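PDB 3PNN: conserved domain protein from Porphyromonas gingivalis, which is probably a cytoplasmic glycosyltransferase that forms glycosidic linkages, built on an alpha/beta/alpha Rossmann-like fold. Local coordinates for residues A[37-42]-A[298-303]; A[48-53]-A[71-76]. All blocks are in the same frame, centred on the assembly; numbering follows the deposited sequence. Where two conformers were deposited one is given.

Contact 1 (A[37-42]-A[298-303]); sequences DYSVYD and YPTKLF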
# COMPACT_ATOMS: atom_id res chain seq x y z
N ASP A 37 -0.10 -13.68 2.22
CA ASP A 37 -0.06 -14.54 3.41
C ASP A 37 1.02 -14.13 4.40
O ASP A 37 0.78 -14.12 5.61
CB ASP A 37 0.18 -16.01 3.02
CG ASP A 37 -1.03 -16.65 2.32
OD1 ASP A 37 -2.17 -16.15 2.46
OD2 ASP A 37 -0.81 -17.67 1.63
N TYR A 38 2.22 -13.82 3.91
CA TYR A 38 3.29 -13.33 4.80
C TYR A 38 2.87 -12.03 5.50
O TYR A 38 3.11 -11.86 6.69
CB TYR A 38 4.62 -13.16 4.06
CG TYR A 38 5.20 -14.52 3.73
CD1 TYR A 38 6.04 -15.17 4.63
CD2 TYR A 38 4.84 -15.18 2.55
CE1 TYR A 38 6.53 -16.44 4.36
CE2 TYR A 38 5.34 -16.46 2.27
CZ TYR A 38 6.17 -17.08 3.17
OH TYR A 38 6.66 -18.35 2.91
N SER A 39 2.20 -11.14 4.77
CA SER A 39 1.74 -9.88 5.38
C SER A 39 0.73 -10.13 6.49
O SER A 39 0.83 -9.54 7.57
CB SER A 39 1.10 -8.96 4.34
OG SER A 39 2.09 -8.45 3.46
N VAL A 40 -0.24 -11.00 6.22
CA VAL A 40 -1.26 -11.30 7.22
C VAL A 40 -0.65 -11.98 8.43
O VAL A 40 -0.96 -11.63 9.57
CB VAL A 40 -2.43 -12.13 6.62
CG1 VAL A 40 -3.40 -12.56 7.73
CG2 VAL A 40 -3.13 -11.33 5.53
N TYR A 41 0.23 -12.95 8.19
CA TYR A 41 0.93 -13.61 9.29
C TYR A 41 1.65 -12.59 10.18
O TYR A 41 1.55 -12.63 11.42
CB TYR A 41 1.91 -14.65 8.73
CG TYR A 41 2.52 -15.57 9.76
CD1 TYR A 41 1.88 -16.76 10.12
CD2 TYR A 41 3.72 -15.26 10.37
CE1 TYR A 41 2.43 -17.61 11.06
CE2 TYR A 41 4.28 -16.10 11.32
CZ TYR A 41 3.63 -17.27 11.66
OH TYR A 41 4.18 -18.11 12.60
N ASP A 42 2.40 -11.69 9.56
CA ASP A 42 3.15 -10.71 10.35
C ASP A 42 2.23 -9.69 11.02
O ASP A 42 2.50 -9.23 12.13
CB ASP A 42 4.23 -10.01 9.51
CG ASP A 42 5.47 -10.89 9.31
OD1 ASP A 42 5.72 -11.76 10.16
OD2 ASP A 42 6.18 -10.69 8.31
N TYR A 298 9.82 -17.66 9.76
CA TYR A 298 8.47 -18.13 9.44
C TYR A 298 8.45 -19.64 9.48
O TYR A 298 9.46 -20.28 9.19
CB TYR A 298 8.05 -17.70 8.02
CG TYR A 298 8.03 -16.20 7.83
CD1 TYR A 298 6.93 -15.45 8.23
CD2 TYR A 298 9.11 -15.55 7.27
CE1 TYR A 298 6.92 -14.07 8.10
CE2 TYR A 298 9.12 -14.17 7.13
CZ TYR A 298 8.02 -13.44 7.54
OH TYR A 298 8.02 -12.08 7.40
N PRO A 299 7.29 -20.23 9.80
CA PRO A 299 7.13 -21.67 9.61
C PRO A 299 7.05 -22.01 8.12
O PRO A 299 6.74 -21.13 7.31
CB PRO A 299 5.79 -21.96 10.28
CG PRO A 299 5.02 -20.70 10.10
CD PRO A 299 6.05 -19.61 10.30
N THR A 300 7.33 -23.26 7.76
CA THR A 300 7.26 -23.62 6.34
C THR A 300 5.88 -23.37 5.74
O THR A 300 5.76 -22.87 4.62
CB THR A 300 7.65 -25.08 6.09
OG1 THR A 300 9.02 -25.27 6.47
CG2 THR A 300 7.50 -25.42 4.60
N LYS A 301 4.83 -23.69 6.48
CA LYS A 301 3.47 -23.42 6.02
C LYS A 301 2.81 -22.42 6.97
O LYS A 301 2.74 -22.66 8.17
CB LYS A 301 2.63 -24.70 5.97
CG LYS A 301 3.07 -25.67 4.90
CD LYS A 301 2.15 -26.88 4.84
CE LYS A 301 2.69 -27.91 3.85
NZ LYS A 301 4.14 -28.19 4.10
N LEU A 302 2.33 -21.32 6.42
CA LEU A 302 1.72 -20.26 7.22
C LEU A 302 0.25 -20.54 7.51
O LEU A 302 -0.18 -20.49 8.66
CB LEU A 302 1.83 -18.92 6.49
CG LEU A 302 3.19 -18.38 6.05
CD1 LEU A 302 3.01 -17.03 5.36
CD2 LEU A 302 4.14 -18.25 7.24
N PHE A 303 -0.51 -20.82 6.45
CA PHE A 303 -1.94 -21.06 6.56
C PHE A 303 -2.34 -22.34 5.83
O PHE A 303 -3.41 -22.90 6.06
CB PHE A 303 -2.72 -19.87 6.00
CG PHE A 303 -2.43 -18.57 6.70
CD1 PHE A 303 -2.99 -18.31 7.95
CD2 PHE A 303 -1.59 -17.63 6.14
CE1 PHE A 303 -2.72 -17.12 8.61
CE2 PHE A 303 -1.32 -16.45 6.79
CZ PHE A 303 -1.88 -16.19 8.03
OXT PHE A 303 -1.59 -22.85 4.98
O HOH W 1 5.15 -20.73 2.28
O HOH W 2 7.72 -19.74 4.91

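Contact 2 (A[48-53]-A[71-76]); sequences FGRLVF and YEGRIP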
# COMPACT_ATOMS: atom_id res chain seq x y z
N PHE A 48 -2.18 -6.56 15.10
CA PHE A 48 -3.34 -6.00 14.40
C PHE A 48 -4.58 -6.81 14.77
O PHE A 48 -4.49 -8.02 14.98
CB PHE A 48 -3.12 -6.00 12.88
CG PHE A 48 -2.23 -4.88 12.42
CD1 PHE A 48 -2.77 -3.69 11.96
CD2 PHE A 48 -0.84 -5.03 12.45
CE1 PHE A 48 -1.95 -2.65 11.55
CE2 PHE A 48 -0.01 -3.98 12.04
CZ PHE A 48 -0.57 -2.80 11.58
N GLY A 49 -5.73 -6.14 14.87
CA GLY A 49 -6.93 -6.77 15.41
C GLY A 49 -7.91 -7.31 14.39
O GLY A 49 -8.75 -8.15 14.72
N ARG A 50 -7.83 -6.84 13.16
CA ARG A 50 -8.76 -7.27 12.11
C ARG A 50 -8.22 -6.89 10.75
O ARG A 50 -7.37 -5.98 10.63
CB ARG A 50 -10.14 -6.62 12.32
CG ARG A 50 -10.15 -5.12 12.10
CD ARG A 50 -11.33 -4.45 12.79
NE ARG A 50 -11.29 -4.69 14.23
CZ ARG A 50 -10.43 -4.13 15.08
NH1 ARG A 50 -9.51 -3.27 14.64
NH2 ARG A 50 -10.48 -4.44 16.37
N LEU A 51 -8.71 -7.59 9.72
CA LEU A 51 -8.35 -7.30 8.35
C LEU A 51 -9.55 -6.76 7.58
O LEU A 51 -10.67 -7.26 7.71
CB LEU A 51 -7.89 -8.57 7.63
CG LEU A 51 -6.90 -9.50 8.33
CD1 LEU A 51 -6.61 -10.68 7.38
CD2 LEU A 51 -5.63 -8.74 8.69
N VAL A 52 -9.30 -5.76 6.76
CA VAL A 52 -10.28 -5.32 5.77
C VAL A 52 -9.62 -5.38 4.39
O VAL A 52 -8.51 -4.85 4.21
CB VAL A 52 -10.79 -3.89 6.07
CG1 VAL A 52 -11.70 -3.39 4.94
CG2 VAL A 52 -11.50 -3.84 7.42
N PHE A 53 -10.29 -6.03 3.44
CA PHE A 53 -9.81 -6.07 2.06
C PHE A 53 -10.73 -5.24 1.19
O PHE A 53 -11.95 -5.44 1.23
CB PHE A 53 -9.82 -7.51 1.50
CG PHE A 53 -8.90 -8.45 2.25
CD1 PHE A 53 -7.56 -8.56 1.88
CD2 PHE A 53 -9.37 -9.19 3.33
CE1 PHE A 53 -6.70 -9.43 2.57
CE2 PHE A 53 -8.52 -10.06 4.03
CZ PHE A 53 -7.19 -10.17 3.65
N TYR A 71 -7.89 -17.25 6.10
CA TYR A 71 -7.76 -16.39 7.28
C TYR A 71 -8.93 -16.49 8.26
O TYR A 71 -8.79 -16.13 9.42
CB TYR A 71 -7.56 -14.92 6.89
CG TYR A 71 -6.54 -14.71 5.79
CD1 TYR A 71 -5.33 -15.38 5.80
CD2 TYR A 71 -6.78 -13.82 4.74
CE1 TYR A 71 -4.39 -15.20 4.80
CE2 TYR A 71 -5.85 -13.62 3.73
CZ TYR A 71 -4.65 -14.31 3.77
OH TYR A 71 -3.73 -14.14 2.76
N GLU A 72 -10.08 -16.96 7.79
CA GLU A 72 -11.27 -16.97 8.65
C GLU A 72 -11.00 -17.75 9.93
O GLU A 72 -10.39 -18.83 9.91
CB GLU A 72 -12.48 -17.55 7.92
CG GLU A 72 -13.79 -17.42 8.72
CD GLU A 72 -14.96 -18.13 8.06
OE1 GLU A 72 -15.74 -17.46 7.35
OE2 GLU A 72 -15.09 -19.37 8.25
N GLY A 73 -11.44 -17.21 11.05
CA GLY A 73 -11.19 -17.89 12.31
C GLY A 73 -9.81 -17.61 12.89
O GLY A 73 -9.61 -17.80 14.09
N ARG A 74 -8.86 -17.16 12.07
CA ARG A 74 -7.53 -16.78 12.59
C ARG A 74 -7.56 -15.32 13.03
O ARG A 74 -6.86 -14.92 13.96
CB ARG A 74 -6.46 -16.94 11.51
CG ARG A 74 -6.34 -18.33 10.89
CD ARG A 74 -5.49 -19.25 11.74
NE ARG A 74 -5.12 -20.47 11.01
CZ ARG A 74 -3.90 -20.72 10.55
NH1 ARG A 74 -3.66 -21.85 9.90
NH2 ARG A 74 -2.91 -19.84 10.74
N ILE A 75 -8.34 -14.52 12.32
CA ILE A 75 -8.44 -13.09 12.56
C ILE A 75 -9.73 -12.63 11.88
O ILE A 75 -10.11 -13.19 10.85
CB ILE A 75 -7.22 -12.33 11.98
CG1 ILE A 75 -7.32 -10.83 12.29
CG2 ILE A 75 -7.10 -12.54 10.47
CD1 ILE A 75 -6.11 -10.03 11.87
N PRO A 76 -10.43 -11.64 12.47
CA PRO A 76 -11.65 -11.13 11.81
C PRO A 76 -11.33 -10.56 10.44
O PRO A 76 -10.29 -9.91 10.26
CB PRO A 76 -12.11 -10.02 12.75
CG PRO A 76 -11.55 -10.40 14.10
CD PRO A 76 -10.20 -10.99 13.77

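Contact 1 (A[37-42]-A[298-303])
The C-terminal tail packs here against the first helix of the Rossmann-like domain: residues 298-303, in the loop after helix 282-294, lie along one side of helix 35-46, in a largely buried contact that brings the C-terminus back to a helix near the start of the chain. Aromatic and apolar side chains make up most of it. Leu302, whose CA is 7.0 Å from the CA of Tyr41, wedges between two helix tyrosines one turn apart. Its CD1 sits 3.5 Å from the centroid of the Tyr38 ring, almost on the ring normal, and its CD2 lies over a face of Tyr41, 4.1 Å from that centroid, so both methyls make CH-pi contacts. Tyr38 also turns its edge to the face of Tyr298 in a T-shaped pair, with centroids 4.9 Å apart and planes at 87°. The terminal residue, Phe303, brings CZ to 3.9 Å from CG1 of Val40, while its ring meets the Tyr71 ring edge-to-face. The Asp37 carboxylate is engaged by Tyr71, Lys70 and the backbone of Thr34, while its CB packs on Leu302. Two waters link the Tyr38 hydroxyl to the tail backbone, donating to Pro299 O and Thr300 O. One turn further along the helix from Tyr38, Asp42, also salt-bridged to Arg45, accepts a very short hydrogen bond from Tyr298, OH to OD2 at 2.5 Å.

Contact 2 (A[48-53]-A[71-76])
Leu51 and Ile75 form the apolar centre of this contact, with CD2 of Leu51 3.5 Å from CD1 of Ile75, where the loop closing a beta-alpha-beta crossover returns to the parallel part of the mixed sheet in the Rossmann-like domain. Strand 50-55 leads through helix 60-71 to strand 77-81, its parallel neighbour, and residues 71-76 lead from the end of that helix to the second strand. Tyr71 extends the apolar layer: its CD2 is 4.1 Å from Leu51 CD1 and its CE2 3.7 Å from Phe53 CZ. Leu51 also touches Val40 of helix 35-46, and Phe53 and Tyr71 both reach Met36, so this helix packs on the same cluster, while the Tyr71 hydroxyl bonds to Asp37. The turn itself is tightened by the 2.8 Å hydrogen bond from Arg74 N to Tyr71 O, and Gly73 has a positive phi, 82°, that suits glycine. Toward the surface, Pro76 CD packs 3.3 Å from Gly49 O, and the Arg50 guanidinium leads away to Thr7 and the Lys5 carbonyl. At this edge the two segments are tied by their backbones, with Leu51 N donating a nearly straight hydrogen bond (170°) to Pro76 O at 2.9 Å.

Both contacts are mostly buried and lie on the same side of the chain's centre, their own centres about 13 Å apart. Contact 1 brings together segments 256 residues apart and relies on aromatic rings packed around Leu302, a side-chain hydrogen bond and bridging waters; contact 2 spans a single crossover and adds a backbone bond of the sheet to its mixed aliphatic and aromatic packing, with Pro76 exposed at its edge. Helix 35-46 belongs to contact 1 and also touches contact 2, its Val40 CG1 lying 3.7 Å from Leu51 CD1. A probable hydrogen bond between Asp37 OD1 and Tyr71 OH, 2.6 Å apart, joins them, and Arg74 packs against Phe303.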